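Hypothetical protein EF_2215 (Enterococcus faecalis, PDB 2NN5) is of unknown function but belongs to the AHA1 family, whose members are related to the C-terminal domain of the activator of Hsp90 ATPase, and binds magnesium. Local coordinates at residues I51-Y54 with L55-D59; M90-T93 with D94-E97; K140-A143 with G144-V148; H174-E177 with K178-L182. One frame throughout, in Å; residues are numbered along the deposited sequence. Where two conformers were deposited one is given.

Contact 1 of 4, residues I51-Y54 with L55-D59; sequences IWRY and LTETD
W52 and T56 meet through two torsions: the indole swings out with CG opposite the backbone N (chi1 180°), and T56 holds OG1 between its own N and carbonyl carbon (chi1 53°), which turns the hydroxyl back to the helix and CG2 to the ring. T56 OG1 donates to W52 O at 2.7 Å, while L55 N reaches the same oxygen at 3.0 Å from the opposite face of the carbonyl plane, a second grip. T56 CG2 then lies over one face of the indole, 3.8 Å from the centroid of the five-membered ring, a CH-pi contact. At the C-terminal end of helix 48-56 T56 N donates to R53 O at 3.2 Å. E57 follows as the N-cap residue of helix 58-64. Its carboxylate is held side-on by R53, with R53 NE to E57 OE2 at 2.8 Å and R53 NH1 to E57 OE1 at 2.9 Å, one nitrogen to each oxygen. The guanidinium and carboxylate planes differ by 44°, so this two-bond salt bridge is twisted. Beyond the pair, the W52 ring meets Y95 edge-to-face, and L55 packs on F112 and L114 of strand 108-116.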
# COMPACT_ATOMS: atom_id res chain seq x y z
N ILE A 51 6.04 -4.38 -12.14
CA ILE A 51 5.32 -3.84 -11.00
C ILE A 51 5.78 -2.40 -10.74
O ILE A 51 4.98 -1.56 -10.34
CB ILE A 51 5.56 -4.74 -9.79
CG1 ILE A 51 4.88 -6.09 -10.06
CG2 ILE A 51 5.03 -4.05 -8.53
CD1 ILE A 51 5.42 -7.18 -9.21
N TRP A 52 7.06 -2.10 -10.98
CA TRP A 52 7.57 -0.74 -10.76
C TRP A 52 6.77 0.30 -11.57
O TRP A 52 6.59 1.45 -11.10
CB TRP A 52 9.04 -0.68 -11.17
CG TRP A 52 9.65 0.64 -11.01
CD1 TRP A 52 10.03 1.50 -12.02
CD2 TRP A 52 10.06 1.26 -9.78
NE1 TRP A 52 10.63 2.61 -11.48
CE2 TRP A 52 10.67 2.49 -10.11
CE3 TRP A 52 9.95 0.89 -8.42
CZ2 TRP A 52 11.15 3.39 -9.11
CZ3 TRP A 52 10.45 1.77 -7.44
CH2 TRP A 52 11.06 2.97 -7.79
N ARG A 53 6.27 -0.08 -12.74
CA ARG A 53 5.53 0.89 -13.55
C ARG A 53 4.25 1.29 -12.84
O ARG A 53 3.78 2.40 -13.05
CB ARG A 53 5.21 0.34 -14.95
CG ARG A 53 6.53 -0.05 -15.70
CD ARG A 53 6.29 -0.51 -17.15
NE ARG A 53 5.59 0.55 -17.86
CZ ARG A 53 4.96 0.39 -19.03
NH1 ARG A 53 4.33 1.43 -19.57
NH2 ARG A 53 4.98 -0.81 -19.64
N TYR A 54 3.67 0.38 -12.02
CA TYR A 54 2.43 0.72 -11.33
C TYR A 54 2.66 1.68 -10.16
O TYR A 54 1.68 2.19 -9.61
CB TYR A 54 1.75 -0.57 -10.84
CG TYR A 54 1.14 -1.33 -12.00
CD1 TYR A 54 1.95 -2.18 -12.78
CD2 TYR A 54 -0.21 -1.20 -12.32
CE1 TYR A 54 1.43 -2.84 -13.89
CE2 TYR A 54 -0.76 -1.90 -13.39
CZ TYR A 54 0.07 -2.71 -14.17
OH TYR A 54 -0.45 -3.38 -15.27
N LEU A 55 3.94 1.92 -9.81
CA LEU A 55 4.23 2.91 -8.78
C LEU A 55 4.69 4.24 -9.37
O LEU A 55 4.90 5.19 -8.63
CB LEU A 55 5.38 2.43 -7.86
CG LEU A 55 5.08 1.13 -7.12
CD1 LEU A 55 6.30 0.57 -6.40
CD2 LEU A 55 3.99 1.36 -6.13
N THR A 56 4.98 4.26 -10.69
CA THR A 56 5.72 5.37 -11.29
C THR A 56 5.07 5.95 -12.54
O THR A 56 5.65 6.86 -13.13
CB THR A 56 7.17 4.97 -11.63
OG1 THR A 56 7.14 3.79 -12.43
CG2 THR A 56 7.92 4.72 -10.34
N GLU A 57 3.88 5.48 -12.90
CA GLU A 57 3.14 6.00 -14.09
C GLU A 57 1.71 6.27 -13.73
O GLU A 57 1.03 5.40 -13.16
CB GLU A 57 3.23 5.01 -15.26
CG GLU A 57 4.69 4.66 -15.64
CD GLU A 57 4.86 3.67 -16.76
OE1 GLU A 57 3.89 3.39 -17.52
OE2 GLU A 57 5.98 3.16 -16.86
N THR A 58 1.22 7.48 -14.01
CA THR A 58 -0.08 7.87 -13.49
C THR A 58 -1.20 6.92 -13.97
O THR A 58 -2.09 6.53 -13.20
CB THR A 58 -0.41 9.29 -13.87
OG1 THR A 58 0.54 10.13 -13.18
CG2 THR A 58 -1.82 9.69 -13.47
N ASP A 59 -1.14 6.51 -15.23
CA ASP A 59 -2.27 5.72 -15.74
C ASP A 59 -2.33 4.36 -15.07
O ASP A 59 -3.42 3.75 -14.98
CB ASP A 59 -2.15 5.57 -17.24
CG ASP A 59 -2.46 6.87 -17.99
OD1 ASP A 59 -2.89 7.90 -17.39
OD2 ASP A 59 -2.30 6.83 -19.23

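Contact 2 of 4, residues M90-T93 with D94-E97; sequences MPFT and DYAE
Aromatic packing carries the contact between F92 and Y95, whose side chains run side by side in the same direction. Their rings meet rim to rim: F92 CD2 approaches Y95 CD1 to 3.6 Å, and F92 CE2 lies 3.9 Å from Y95 CE1. The planes are only 11° apart, yet the centroids stand 5.8 Å from each other and neither ring covers the other's face, so the pair is not a stack. Y95 CG lies opposite its backbone N (chi1 -175°), whereas F92 CG lies opposite the carbonyl carbon; these different rotamers line up two rings three residues apart. In a regular strand residues i and i+3 face opposite ways. Here T93 and D94 both face G102 of the neighbouring strand 100-105, a classic beta bulge in strand 86-96, and the chain turns a corner at T93. Polar contacts are slight: no hydrogen bond joins 90-93 to 94-97, and within 94-97 Y95 N makes a weak one to D94 OD1, 3.3 Å long. A further ring contact flanks the pair, F92 meeting W79 edge-to-face.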
# COMPACT_ATOMS: atom_id res chain seq x y z
N MSE A 90 3.29 14.52 -1.97
CA MSE A 90 3.86 13.50 -1.09
C MSE A 90 5.31 13.23 -1.54
O MSE A 90 5.52 12.44 -2.46
CB MSE A 90 3.02 12.23 -1.21
CG MSE A 90 1.54 12.48 -0.93
SE MSE A 90 0.40 10.98 -1.41
CE MSE A 90 -1.05 11.43 -0.17
N PRO A 91 6.27 13.95 -0.95
CA PRO A 91 7.63 13.77 -1.42
C PRO A 91 8.17 12.34 -1.21
O PRO A 91 7.89 11.67 -0.21
CB PRO A 91 8.42 14.81 -0.60
CG PRO A 91 7.37 15.84 -0.21
CD PRO A 91 6.14 15.04 0.03
N PHE A 92 8.95 11.87 -2.19
CA PHE A 92 9.68 10.61 -2.03
C PHE A 92 10.77 10.81 -0.98
O PHE A 92 11.50 11.80 -1.02
CB PHE A 92 10.35 10.17 -3.30
CG PHE A 92 9.40 9.83 -4.42
CD1 PHE A 92 8.01 9.67 -4.21
CD2 PHE A 92 9.88 9.66 -5.73
CE1 PHE A 92 7.17 9.27 -5.26
CE2 PHE A 92 9.04 9.31 -6.76
CZ PHE A 92 7.66 9.13 -6.55
N THR A 93 10.91 9.86 -0.08
CA THR A 93 11.97 9.91 0.90
C THR A 93 13.09 8.95 0.49
O THR A 93 14.20 9.04 1.03
CB THR A 93 11.43 9.52 2.31
OG1 THR A 93 10.82 8.21 2.24
CG2 THR A 93 10.37 10.56 2.79
N ASP A 94 12.83 8.06 -0.46
CA ASP A 94 13.89 7.20 -1.01
C ASP A 94 13.41 6.68 -2.38
O ASP A 94 12.20 6.51 -2.61
CB ASP A 94 14.16 6.03 -0.09
CG ASP A 94 15.66 5.76 0.02
OD1 ASP A 94 16.47 6.37 -0.74
OD2 ASP A 94 16.01 4.99 0.91
N TYR A 95 14.35 6.43 -3.28
CA TYR A 95 14.02 6.09 -4.65
C TYR A 95 15.16 5.30 -5.27
O TYR A 95 16.27 5.80 -5.34
CB TYR A 95 13.81 7.39 -5.46
CG TYR A 95 13.35 7.14 -6.87
CD1 TYR A 95 11.98 7.14 -7.21
CD2 TYR A 95 14.28 6.97 -7.91
CE1 TYR A 95 11.55 6.93 -8.55
CE2 TYR A 95 13.85 6.76 -9.22
CZ TYR A 95 12.50 6.77 -9.53
OH TYR A 95 12.07 6.56 -10.82
N ALA A 96 14.88 4.05 -5.65
CA ALA A 96 15.84 3.27 -6.44
C ALA A 96 15.07 2.56 -7.53
O ALA A 96 14.25 1.71 -7.24
CB ALA A 96 16.59 2.27 -5.57
N GLU A 97 15.31 2.97 -8.78
CA GLU A 97 14.60 2.44 -9.93
C GLU A 97 14.45 0.94 -9.87
O GLU A 97 15.45 0.19 -9.79
CB GLU A 97 15.35 2.83 -11.20
CG GLU A 97 14.64 2.56 -12.49
CD GLU A 97 15.47 3.02 -13.67
OE1 GLU A 97 15.14 2.66 -14.81
OE2 GLU A 97 16.49 3.74 -13.44

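Contact 3 of 4, residues K140-A143 with G144-V148; sequences KDIA and GWSIV
Helix 138-157, the long helix packed against the antiparallel sheet, contains this contact, in which D141 and W145 stand one turn apart and side by side. The indole presents its edge to the carboxylate: D141 OD2 lies near the ring plane, 3.2 Å from W145 CD1 and 3.3 Å from W145 NE1, with the carboxylate plane turned 66° from the ring. D141 CG is placed opposite the backbone N (chi1 -173°) and W145 CG opposite the carbonyl carbon, which points the two groups the same way. The other carboxylate oxygen, D141 OD1, accepts a hydrogen bond from W105 NE1. Because D141 OD2 also lies close to E128 OE2, with D141 buried, the ionisation of this acidic pair may be shifted and one of them could be protonated.

The backbone beneath is regular. W145 N donates to D141 O at 3.0 Å, S146 N to I142 O at 2.9 Å and I147 N to A143 O at 3.1 Å. In the conformer given, S146 OG is hydrogen-bonded to Y175 OH of helix 168-182. A143 packs on I171 and E172 of that helix; W145, toward the sheet, meets W105 and F65 edge-to-face and touches I110 and F112. The I147 side chain is about 6 Å from that of E164, a magnesium ligand seen in a structure of this protein, though no metal is bound to E164 in this model. A long helix with one side on a curved antiparallel sheet is characteristic of the helix-grip fold of the SRPBCC superfamily, to which AHA1-like domains belong.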
# COMPACT_ATOMS: atom_id res chain seq x y z
N LYS A 140 -7.78 2.40 10.28
CA LYS A 140 -8.50 2.65 9.02
C LYS A 140 -7.53 2.90 7.89
O LYS A 140 -7.79 2.50 6.75
CB LYS A 140 -9.46 3.85 9.11
CG LYS A 140 -10.70 3.57 9.89
CD LYS A 140 -11.77 4.68 9.75
CE LYS A 140 -11.25 6.06 9.34
NZ LYS A 140 -11.20 6.32 7.85
N ASP A 141 -6.41 3.54 8.18
CA ASP A 141 -5.42 3.77 7.13
C ASP A 141 -4.81 2.44 6.70
O ASP A 141 -4.68 2.21 5.48
CB ASP A 141 -4.34 4.71 7.63
CG ASP A 141 -3.40 5.11 6.53
OD1 ASP A 141 -3.76 6.05 5.77
OD2 ASP A 141 -2.33 4.47 6.40
N ILE A 142 -4.44 1.57 7.67
CA ILE A 142 -3.94 0.23 7.37
C ILE A 142 -4.95 -0.60 6.57
O ILE A 142 -4.56 -1.26 5.58
CB ILE A 142 -3.51 -0.48 8.66
CG1 ILE A 142 -2.25 0.24 9.23
CG2 ILE A 142 -3.22 -1.95 8.38
CD1 ILE A 142 -1.92 -0.14 10.70
N ALA A 143 -6.23 -0.55 6.95
CA ALA A 143 -7.28 -1.25 6.20
C ALA A 143 -7.27 -0.75 4.77
O ALA A 143 -7.34 -1.53 3.82
CB ALA A 143 -8.62 -1.00 6.86
N GLY A 144 -7.19 0.58 4.59
CA GLY A 144 -7.19 1.14 3.23
C GLY A 144 -6.01 0.62 2.40
O GLY A 144 -6.17 0.27 1.23
N TRP A 145 -4.81 0.59 2.99
CA TRP A 145 -3.67 0.06 2.27
C TRP A 145 -3.82 -1.41 1.93
O TRP A 145 -3.47 -1.83 0.82
CB TRP A 145 -2.37 0.26 3.08
CG TRP A 145 -1.89 1.68 2.92
CD1 TRP A 145 -1.85 2.68 3.85
CD2 TRP A 145 -1.45 2.27 1.67
NE1 TRP A 145 -1.39 3.86 3.27
CE2 TRP A 145 -1.13 3.63 1.93
CE3 TRP A 145 -1.20 1.75 0.38
CZ2 TRP A 145 -0.64 4.48 0.93
CZ3 TRP A 145 -0.74 2.62 -0.62
CH2 TRP A 145 -0.45 3.95 -0.33
N SER A 146 -4.36 -2.21 2.86
CA SER A 146 -4.52 -3.63 2.56
C SER A 146 -5.43 -3.82 1.35
O SER A 146 -5.15 -4.68 0.48
CB SER A 146 -5.07 -4.34 3.81
OG SER A 146 -4.08 -4.29 4.82
N ILE A 147 -6.49 -2.99 1.26
CA ILE A 147 -7.46 -3.08 0.17
C ILE A 147 -6.82 -2.64 -1.15
O ILE A 147 -6.98 -3.33 -2.19
CB ILE A 147 -8.76 -2.27 0.50
CG1 ILE A 147 -9.45 -2.90 1.73
CG2 ILE A 147 -9.67 -2.17 -0.73
CD1 ILE A 147 -10.49 -2.02 2.46
N VAL A 148 -6.14 -1.48 -1.15
CA VAL A 148 -5.60 -1.06 -2.44
C VAL A 148 -4.43 -1.94 -2.88
O VAL A 148 -4.22 -2.09 -4.10
CB VAL A 148 -5.24 0.48 -2.52
CG1 VAL A 148 -6.45 1.33 -2.27
CG2 VAL A 148 -4.11 0.80 -1.57

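Contact 4 of 4, residues H174-E177 with K178-L182; sequences HYLE and KLTNL
K178 runs alongside H174, one turn on, and K178 CG lies over one face of the H174 imidazole, 4.1 Å above its plane and toward the rim. A bend at chi2 (-75°) carries the lysine chain along the ring instead of straight out. Next to them L179 CG rests 3.4 Å from Y175 O.

Four backbone bonds set this spacing. K178 N donates to H174 O at 3.1 Å, L179 N to Y175 O at 3.0 Å, T180 N to L176 O at 2.9 Å and N181 N to E177 O at 3.0 Å, all with N-H...O angles of at least 150°. They bring the i and i+4 side chains onto the same side of the helix.

Farther out, the Y175 hydroxyl is hydrogen-bonded to D27 OD2, and its side chain packs on I142 and A143 of helix 138-157. L179 touches H139 of that helix and F29 of strand 28-32. E177, T180 and N181 are exposed, and L176, though exposed, touches H139. The result is an amphipathic C-terminal alpha helix, 168-182, with an i to i+4 bonding pattern and one side laid against helix 138-157 and edge strand 28-32.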
# COMPACT_ATOMS: atom_id res chain seq x y z
N HIS A 174 -11.16 -5.63 11.83
CA HIS A 174 -10.05 -6.55 11.95
C HIS A 174 -8.76 -5.84 12.34
O HIS A 174 -8.05 -6.26 13.24
CB HIS A 174 -9.83 -7.25 10.64
CG HIS A 174 -8.62 -8.12 10.62
ND1 HIS A 174 -7.43 -7.76 10.01
CD2 HIS A 174 -8.43 -9.37 11.08
CE1 HIS A 174 -6.57 -8.75 10.09
NE2 HIS A 174 -7.13 -9.72 10.79
N TYR A 175 -8.49 -4.72 11.67
CA TYR A 175 -7.29 -3.99 11.98
C TYR A 175 -7.36 -3.24 13.30
O TYR A 175 -6.33 -3.12 13.98
CB TYR A 175 -6.86 -3.08 10.82
CG TYR A 175 -6.29 -3.93 9.67
CD1 TYR A 175 -5.12 -4.63 9.83
CD2 TYR A 175 -6.99 -4.08 8.51
CE1 TYR A 175 -4.58 -5.43 8.82
CE2 TYR A 175 -6.48 -4.87 7.47
CZ TYR A 175 -5.29 -5.56 7.62
OH TYR A 175 -4.85 -6.38 6.58
N LEU A 176 -8.56 -2.81 13.70
CA LEU A 176 -8.73 -2.24 15.03
C LEU A 176 -8.28 -3.27 16.08
O LEU A 176 -7.59 -2.91 17.02
CB LEU A 176 -10.18 -1.82 15.29
CG LEU A 176 -10.43 -1.16 16.66
CD1 LEU A 176 -9.44 -0.04 16.97
CD2 LEU A 176 -11.89 -0.64 16.74
N GLU A 177 -8.71 -4.53 15.93
CA GLU A 177 -8.37 -5.55 16.95
C GLU A 177 -6.85 -5.83 16.93
O GLU A 177 -6.22 -6.03 17.99
CB GLU A 177 -9.14 -6.86 16.69
CG GLU A 177 -10.61 -6.71 16.90
CD GLU A 177 -11.39 -7.90 16.31
OE1 GLU A 177 -10.85 -8.70 15.45
OE2 GLU A 177 -12.56 -8.03 16.71
N LYS A 178 -6.24 -5.83 15.73
CA LYS A 178 -4.78 -6.05 15.67
C LYS A 178 -4.05 -4.93 16.44
O LYS A 178 -3.11 -5.20 17.16
CB LYS A 178 -4.29 -6.06 14.21
CG LYS A 178 -4.64 -7.35 13.49
CD LYS A 178 -3.71 -8.51 13.97
CE LYS A 178 -3.89 -9.72 13.06
NZ LYS A 178 -2.93 -10.82 13.41
N LEU A 179 -4.46 -3.66 16.22
CA LEU A 179 -3.74 -2.55 16.86
C LEU A 179 -4.02 -2.48 18.37
O LEU A 179 -3.14 -2.14 19.16
CB LEU A 179 -4.09 -1.22 16.17
CG LEU A 179 -3.76 -1.06 14.71
CD1 LEU A 179 -3.73 0.41 14.28
CD2 LEU A 179 -2.45 -1.74 14.39
N THR A 180 -5.24 -2.79 18.74
CA THR A 180 -5.63 -2.74 20.11
C THR A 180 -4.79 -3.78 20.90
O THR A 180 -4.39 -3.57 22.06
CB THR A 180 -7.14 -2.97 20.06
OG1 THR A 180 -7.81 -1.70 20.07
CG2 THR A 180 -7.64 -3.90 21.08
N ASN A 181 -4.52 -4.91 20.25
CA ASN A 181 -3.72 -5.92 20.90
C ASN A 181 -2.29 -5.47 21.19
O ASN A 181 -1.62 -6.02 22.10
CB ASN A 181 -3.73 -7.19 20.06
CG ASN A 181 -3.47 -8.41 20.89
OD1 ASN A 181 -2.39 -8.94 20.85
ND2 ASN A 181 -4.45 -8.83 21.69
N LEU A 182 -1.79 -4.46 20.46
CA LEU A 182 -0.42 -3.95 20.69
C LEU A 182 -0.31 -3.13 21.96
O LEU A 182 0.79 -2.91 22.48
CB LEU A 182 0.01 -3.01 19.55
CG LEU A 182 0.20 -3.69 18.19
CD1 LEU A 182 0.49 -2.59 17.15
CD2 LEU A 182 1.40 -4.61 18.24

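How the contacts relate
Contacts 1 and 3 are mostly buried, contact 2 is partly buried and contact 4 is largely at the surface. Contacts 1 and 2 touch, W52 CH2 lying 3.5 Å from A96 O, so the end of helix 48-56 packs on the bulged strand 86-96. Contacts 3 and 4 join two successive helices, 138-157 and 168-182, with I142 CG2 packed 3.6 Å from Y175 CD1. The two groups are separate: the centres of contacts 1 and 4 are about 31 Å apart, on opposite sides of the chain's centre. Chemistry follows place: a salt bridge at a helix end, rings at a bulge, an acid beside an indole in the core, and a lysine chain beside an imidazole on the C-terminal helix.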